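Local coordinates for desmoplakin (Homo sapiens, PDB 3R6N), which probably links desmosomal cell-adhesion complexes to intermediate filaments, its plakin domain forming a rigid rod of spectrin repeats with an inserted SH3 domain, at residues A[205-219]-A[342-356]. Residues are numbered along the deposited sequence; the frame is centred on the assembly and turned at random.
Sequences FEEAQSTEAYLKGLQ and AVDLSCKIEQYYEAI
Leu215 and Ile349 interlock in an apolar seam between segments 205-219 and 342-356, on helices 167-225 and 340-384, which run in the same general direction, their axes inclined at 26° and 8.9 Å apart at closest approach. Each is a knob in the other helix's hole: Leu215 sits among Ile349, Tyr352, Tyr353 and Ile356, and Ile349 among Ala208, Thr211, Glu212 and Leu215. With CG1 lying beside its backbone N (chi1 -65°), Ile349 reaches across to bring CD1 within 3.7 Å of Ala208 CB, where a small residue suits the close fit. With helix 234-265, touched by Leu218 and Tyr353, the two helices make a three-helix arrangement, consistent with a spectrin-repeat bundle whose chain is interrupted by the SH3 domain. Toward the start of both segments, Leu345 CD2 lies 3.8 Å from Phe205 CD2, at the edge of the ring. At the other end, the methyl Ile356 CD1 meets Leu218 CB at 3.5 Å. The extended Lys216 chain passes obliquely beside the Tyr352 ring, Lys216 CG 3.4 Å from Tyr352 CE2, its far end, CD to NZ, running alongside the hydroxyl. Glu212 OE2 approaches Lys348 CD, but Lys348 NZ remains 5.5 Å from Glu212 OE2, allowing at most a long-range attraction.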
loop_
_atom_site.group_PDB
_atom_site.type_symbol
_atom_site.label_atom_id
_atom_site.label_comp_id
_atom_site.label_asym_id
_atom_site.label_seq_id
_atom_site.Cartn_x
_atom_site.Cartn_y
_atom_site.Cartn_z
ATOM N N PHE A 205 -7.641 -10.944 4.969
ATOM C CA PHE A 205 -8.776 -11.803 4.665
ATOM C C PHE A 205 -8.374 -13.274 4.600
ATOM O O PHE A 205 -9.161 -14.157 4.943
ATOM C CB PHE A 205 -9.470 -11.358 3.375
ATOM C CG PHE A 205 -10.273 -10.100 3.527
ATOM C CD1 PHE A 205 -9.835 -8.910 2.974
ATOM C CD2 PHE A 205 -11.460 -10.105 4.238
ATOM C CE1 PHE A 205 -10.574 -7.748 3.119
ATOM C CE2 PHE A 205 -12.204 -8.947 4.388
ATOM C CZ PHE A 205 -11.759 -7.768 3.829
ATOM N N GLU A 206 -7.144 -13.539 4.174
ATOM C CA GLU A 206 -6.640 -14.907 4.126
ATOM C C GLU A 206 -6.560 -15.483 5.537
ATOM O O GLU A 206 -6.926 -16.634 5.774
ATOM C CB GLU A 206 -5.264 -14.947 3.458
ATOM C CG GLU A 206 -4.726 -16.346 3.210
ATOM C CD GLU A 206 -3.295 -16.340 2.700
ATOM O OE1 GLU A 206 -2.500 -15.490 3.155
ATOM O OE2 GLU A 206 -2.965 -17.186 1.841
ATOM N N GLU A 207 -6.087 -14.666 6.472
ATOM C CA GLU A 207 -5.917 -15.084 7.857
ATOM C C GLU A 207 -7.244 -15.095 8.609
ATOM O O GLU A 207 -7.485 -15.960 9.450
ATOM C CB GLU A 207 -4.917 -14.162 8.562
ATOM C CG GLU A 207 -4.673 -14.482 10.028
ATOM C CD GLU A 207 -3.666 -13.539 10.670
ATOM O OE1 GLU A 207 -2.987 -12.795 9.928
ATOM O OE2 GLU A 207 -3.553 -13.540 11.917
ATOM N N ALA A 208 -8.106 -14.134 8.300
ATOM C CA ALA A 208 -9.390 -14.012 8.982
ATOM C C ALA A 208 -10.349 -15.135 8.603
ATOM O O ALA A 208 -10.895 -15.808 9.473
ATOM C CB ALA A 208 -10.018 -12.654 8.699
ATOM N N GLN A 209 -10.555 -15.332 7.304
ATOM C CA GLN A 209 -11.432 -16.393 6.817
ATOM C C GLN A 209 -10.955 -17.756 7.305
ATOM O O GLN A 209 -11.732 -18.705 7.384
ATOM C CB GLN A 209 -11.493 -16.376 5.288
ATOM C CG GLN A 209 -12.096 -15.104 4.707
ATOM C CD GLN A 209 -11.843 -14.959 3.216
ATOM O OE1 GLN A 209 -11.166 -15.786 2.605
ATOM N NE2 GLN A 209 -12.386 -13.899 2.625
ATOM N N SER A 210 -9.670 -17.839 7.634
ATOM C CA SER A 210 -9.069 -19.075 8.123
ATOM C C SER A 210 -9.218 -19.213 9.638
ATOM O O SER A 210 -9.227 -20.320 10.174
ATOM C CB SER A 210 -7.591 -19.137 7.730
ATOM O OG SER A 210 -6.992 -20.340 8.178
ATOM N N THR A 211 -9.328 -18.079 10.322
ATOM C CA THR A 211 -9.562 -18.069 11.761
ATOM C C THR A 211 -11.052 -18.253 12.034
ATOM O O THR A 211 -11.443 -18.956 12.963
ATOM C CB THR A 211 -9.061 -16.757 12.413
ATOM O OG1 THR A 211 -7.629 -16.709 12.361
ATOM C CG2 THR A 211 -9.506 -16.671 13.863
ATOM N N GLU A 212 -11.878 -17.618 11.210
ATOM C CA GLU A 212 -13.324 -17.748 11.320
ATOM C C GLU A 212 -13.741 -19.200 11.114
ATOM O O GLU A 212 -14.647 -19.698 11.782
ATOM C CB GLU A 212 -14.015 -16.859 10.284
ATOM C CG GLU A 212 -15.533 -16.861 10.363
ATOM C CD GLU A 212 -16.183 -16.463 9.050
ATOM O OE1 GLU A 212 -15.680 -16.888 7.985
ATOM O OE2 GLU A 212 -17.194 -15.727 9.080
ATOM N N ALA A 213 -13.080 -19.873 10.179
ATOM C CA ALA A 213 -13.376 -21.271 9.892
ATOM C C ALA A 213 -12.953 -22.156 11.058
ATOM O O ALA A 213 -13.505 -23.236 11.268
ATOM C CB ALA A 213 -12.678 -21.707 8.612
ATOM N N TYR A 214 -11.971 -21.684 11.818
ATOM C CA TYR A 214 -11.439 -22.431 12.949
ATOM C C TYR A 214 -12.359 -22.333 14.165
ATOM O O TYR A 214 -12.802 -23.344 14.703
ATOM C CB TYR A 214 -10.041 -21.913 13.304
ATOM C CG TYR A 214 -9.251 -22.811 14.230
ATOM C CD1 TYR A 214 -9.874 -23.508 15.257
ATOM C CD2 TYR A 214 -7.879 -22.958 14.076
ATOM C CE1 TYR A 214 -9.155 -24.328 16.103
ATOM C CE2 TYR A 214 -7.149 -23.774 14.916
ATOM C CZ TYR A 214 -7.792 -24.460 15.929
ATOM O OH TYR A 214 -7.070 -25.279 16.771
ATOM N N LEU A 215 -12.642 -21.107 14.588
ATOM C CA LEU A 215 -13.421 -20.871 15.796
ATOM C C LEU A 215 -14.876 -21.298 15.634
ATOM O O LEU A 215 -15.599 -21.446 16.615
ATOM C CB LEU A 215 -13.344 -19.397 16.196
ATOM C CG LEU A 215 -11.938 -18.797 16.211
ATOM C CD1 LEU A 215 -11.978 -17.362 16.701
ATOM C CD2 LEU A 215 -11.007 -19.634 17.070
ATOM N N LYS A 216 -15.309 -21.486 14.396
ATOM C CA LYS A 216 -16.664 -21.951 14.153
ATOM C C LYS A 216 -16.679 -23.473 14.194
ATOM O O LYS A 216 -17.609 -24.084 14.719
ATOM C CB LYS A 216 -17.181 -21.436 12.809
ATOM C CG LYS A 216 -18.677 -21.620 12.609
ATOM C CD LYS A 216 -19.168 -20.890 11.368
ATOM C CE LYS A 216 -20.677 -21.011 11.217
ATOM N NZ LYS A 216 -21.161 -20.394 9.953
ATOM N N GLY A 217 -15.629 -24.079 13.650
ATOM C CA GLY A 217 -15.497 -25.524 13.643
ATOM C C GLY A 217 -14.922 -26.053 14.942
ATOM O O GLY A 217 -14.739 -27.259 15.107
ATOM N N LEU A 218 -14.635 -25.144 15.868
ATOM C CA LEU A 218 -14.124 -25.519 17.180
ATOM C C LEU A 218 -15.279 -25.548 18.173
ATOM O O LEU A 218 -15.261 -26.302 19.145
ATOM C CB LEU A 218 -13.050 -24.530 17.639
ATOM C CG LEU A 218 -12.148 -24.975 18.791
ATOM C CD1 LEU A 218 -11.441 -26.271 18.435
ATOM C CD2 LEU A 218 -11.141 -23.891 19.132
ATOM N N GLN A 219 -16.286 -24.721 17.912
ATOM C CA GLN A 219 -17.483 -24.681 18.737
ATOM C C GLN A 219 -18.203 -26.026 18.707
ATOM O O GLN A 219 -18.916 -26.382 19.645
ATOM C CB GLN A 219 -18.416 -23.567 18.260
ATOM C CG GLN A 219 -19.753 -23.516 18.980
ATOM C CD GLN A 219 -20.569 -22.293 18.605
ATOM O OE1 GLN A 219 -21.801 -22.314 18.658
ATOM N NE2 GLN A 219 -19.885 -21.217 18.224
ATOM N N ALA A 342 -14.131 -5.514 6.322
ATOM C CA ALA A 342 -13.101 -6.015 7.227
ATOM C C ALA A 342 -13.531 -5.893 8.685
ATOM O O ALA A 342 -13.357 -6.820 9.469
ATOM C CB ALA A 342 -11.788 -5.290 6.995
ATOM N N VAL A 343 -14.090 -4.743 9.045
ATOM C CA VAL A 343 -14.544 -4.509 10.410
ATOM C C VAL A 343 -15.644 -5.485 10.818
ATOM O O VAL A 343 -15.632 -6.014 11.930
ATOM C CB VAL A 343 -15.035 -3.060 10.604
ATOM C CG1 VAL A 343 -16.128 -3.000 11.661
ATOM C CG2 VAL A 343 -13.873 -2.154 10.971
ATOM N N ASP A 344 -16.590 -5.729 9.919
ATOM C CA ASP A 344 -17.680 -6.653 10.206
ATOM C C ASP A 344 -17.173 -8.079 10.403
ATOM O O ASP A 344 -17.674 -8.811 11.252
ATOM C CB ASP A 344 -18.734 -6.602 9.101
ATOM C CG ASP A 344 -19.596 -5.355 9.176
ATOM O OD1 ASP A 344 -19.288 -4.467 10.002
ATOM O OD2 ASP A 344 -20.578 -5.260 8.409
ATOM N N LEU A 345 -16.173 -8.469 9.622
ATOM C CA LEU A 345 -15.578 -9.792 9.752
ATOM C C LEU A 345 -14.849 -9.951 11.086
ATOM O O LEU A 345 -14.934 -11.000 11.726
ATOM C CB LEU A 345 -14.625 -10.075 8.587
ATOM C CG LEU A 345 -13.989 -11.466 8.551
ATOM C CD1 LEU A 345 -15.046 -12.548 8.672
ATOM C CD2 LEU A 345 -13.184 -11.650 7.279
ATOM N N SER A 346 -14.133 -8.913 11.504
ATOM C CA SER A 346 -13.420 -8.960 12.775
ATOM C C SER A 346 -14.414 -9.011 13.931
ATOM O O SER A 346 -14.134 -9.585 14.980
ATOM C CB SER A 346 -12.484 -7.758 12.931
ATOM O OG SER A 346 -13.190 -6.590 13.320
ATOM N N CYS A 347 -15.577 -8.400 13.738
ATOM C CA CYS A 347 -16.617 -8.418 14.754
ATOM C C CYS A 347 -17.204 -9.818 14.851
ATOM O O CYS A 347 -17.440 -10.335 15.942
ATOM C CB CYS A 347 -17.713 -7.407 14.413
ATOM S SG CYS A 347 -19.091 -7.374 15.582
ATOM N N LYS A 348 -17.428 -10.431 13.695
ATOM C CA LYS A 348 -17.982 -11.775 13.634
ATOM C C LYS A 348 -17.040 -12.758 14.317
ATOM O O LYS A 348 -17.425 -13.459 15.251
ATOM C CB LYS A 348 -18.222 -12.180 12.176
ATOM C CG LYS A 348 -18.935 -13.510 12.000
ATOM C CD LYS A 348 -19.371 -13.726 10.553
ATOM C CE LYS A 348 -20.574 -12.858 10.191
ATOM N NZ LYS A 348 -21.814 -13.288 10.903
ATOM N N ILE A 349 -15.798 -12.790 13.853
ATOM C CA ILE A 349 -14.788 -13.673 14.419
ATOM C C ILE A 349 -14.692 -13.526 15.931
ATOM O O ILE A 349 -14.437 -14.494 16.642
ATOM C CB ILE A 349 -13.404 -13.406 13.806
ATOM C CG1 ILE A 349 -13.405 -13.760 12.318
ATOM C CG2 ILE A 349 -12.331 -14.196 14.537
ATOM C CD1 ILE A 349 -12.077 -13.506 11.642
ATOM N N GLU A 350 -14.903 -12.309 16.421
ATOM C CA GLU A 350 -14.790 -12.041 17.846
ATOM C C GLU A 350 -15.926 -12.707 18.611
ATOM O O GLU A 350 -15.742 -13.162 19.737
ATOM C CB GLU A 350 -14.778 -10.536 18.113
ATOM C CG GLU A 350 -14.116 -10.146 19.425
ATOM C CD GLU A 350 -13.998 -8.643 19.597
ATOM O OE1 GLU A 350 -15.018 -7.944 19.413
ATOM O OE2 GLU A 350 -12.887 -8.164 19.912
ATOM N N GLN A 351 -17.097 -12.768 17.985
ATOM C CA GLN A 351 -18.277 -13.356 18.610
ATOM C C GLN A 351 -18.221 -14.881 18.631
ATOM O O GLN A 351 -18.899 -15.520 19.437
ATOM C CB GLN A 351 -19.550 -12.879 17.908
ATOM C CG GLN A 351 -19.916 -11.435 18.210
ATOM C CD GLN A 351 -20.932 -10.871 17.233
ATOM O OE1 GLN A 351 -20.870 -11.135 16.030
ATOM N NE2 GLN A 351 -21.876 -10.087 17.746
ATOM N N TYR A 352 -17.421 -15.461 17.742
ATOM C CA TYR A 352 -17.197 -16.902 17.757
ATOM C C TYR A 352 -16.266 -17.275 18.904
ATOM O O TYR A 352 -16.504 -18.251 19.613
ATOM C CB TYR A 352 -16.625 -17.388 16.424
ATOM C CG TYR A 352 -17.649 -17.475 15.315
ATOM C CD1 TYR A 352 -17.799 -16.446 14.396
ATOM C CD2 TYR A 352 -18.469 -18.587 15.188
ATOM C CE1 TYR A 352 -18.736 -16.522 13.381
ATOM C CE2 TYR A 352 -19.407 -18.670 14.175
ATOM C CZ TYR A 352 -19.535 -17.635 13.276
ATOM O OH TYR A 352 -20.465 -17.711 12.267
ATOM N N TYR A 353 -15.207 -16.490 19.084
ATOM C CA TYR A 353 -14.319 -16.676 20.221
ATOM C C TYR A 353 -15.115 -16.627 21.523
ATOM O O TYR A 353 -14.934 -17.466 22.398
ATOM C CB TYR A 353 -13.218 -15.612 20.232
ATOM C CG TYR A 353 -12.534 -15.479 21.575
ATOM C CD1 TYR A 353 -11.337 -16.134 21.837
ATOM C CD2 TYR A 353 -13.095 -14.706 22.586
ATOM C CE1 TYR A 353 -10.716 -16.018 23.066
ATOM C CE2 TYR A 353 -12.484 -14.587 23.817
ATOM C CZ TYR A 353 -11.295 -15.242 24.055
ATOM O OH TYR A 353 -10.690 -15.117 25.289
ATOM N N GLU A 354 -15.998 -15.640 21.640
ATOM C CA GLU A 354 -16.823 -15.468 22.832
ATOM C C GLU A 354 -17.799 -16.625 23.023
ATOM O O GLU A 354 -18.110 -17.004 24.151
ATOM C CB GLU A 354 -17.600 -14.152 22.760
ATOM C CG GLU A 354 -16.736 -12.903 22.725
ATOM C CD GLU A 354 -16.153 -12.550 24.079
ATOM O OE1 GLU A 354 -16.388 -13.303 25.052
ATOM O OE2 GLU A 354 -15.463 -11.513 24.168
ATOM N N ALA A 355 -18.288 -17.172 21.914
ATOM C CA ALA A 355 -19.196 -18.310 21.958
ATOM C C ALA A 355 -18.474 -19.527 22.518
ATOM O O ALA A 355 -18.999 -20.234 23.379
ATOM C CB ALA A 355 -19.740 -18.609 20.576
ATOM N N ILE A 356 -17.268 -19.772 22.015
ATOM C CA ILE A 356 -16.435 -20.849 22.526
ATOM C C ILE A 356 -16.173 -20.651 24.011
ATOM O O ILE A 356 -16.368 -21.567 24.812
ATOM C CB ILE A 356 -15.091 -20.930 21.784
ATOM C CG1 ILE A 356 -15.280 -21.585 20.416
ATOM C CG2 ILE A 356 -14.074 -21.708 22.603
ATOM C CD1 ILE A 356 -13.992 -21.774 19.652
#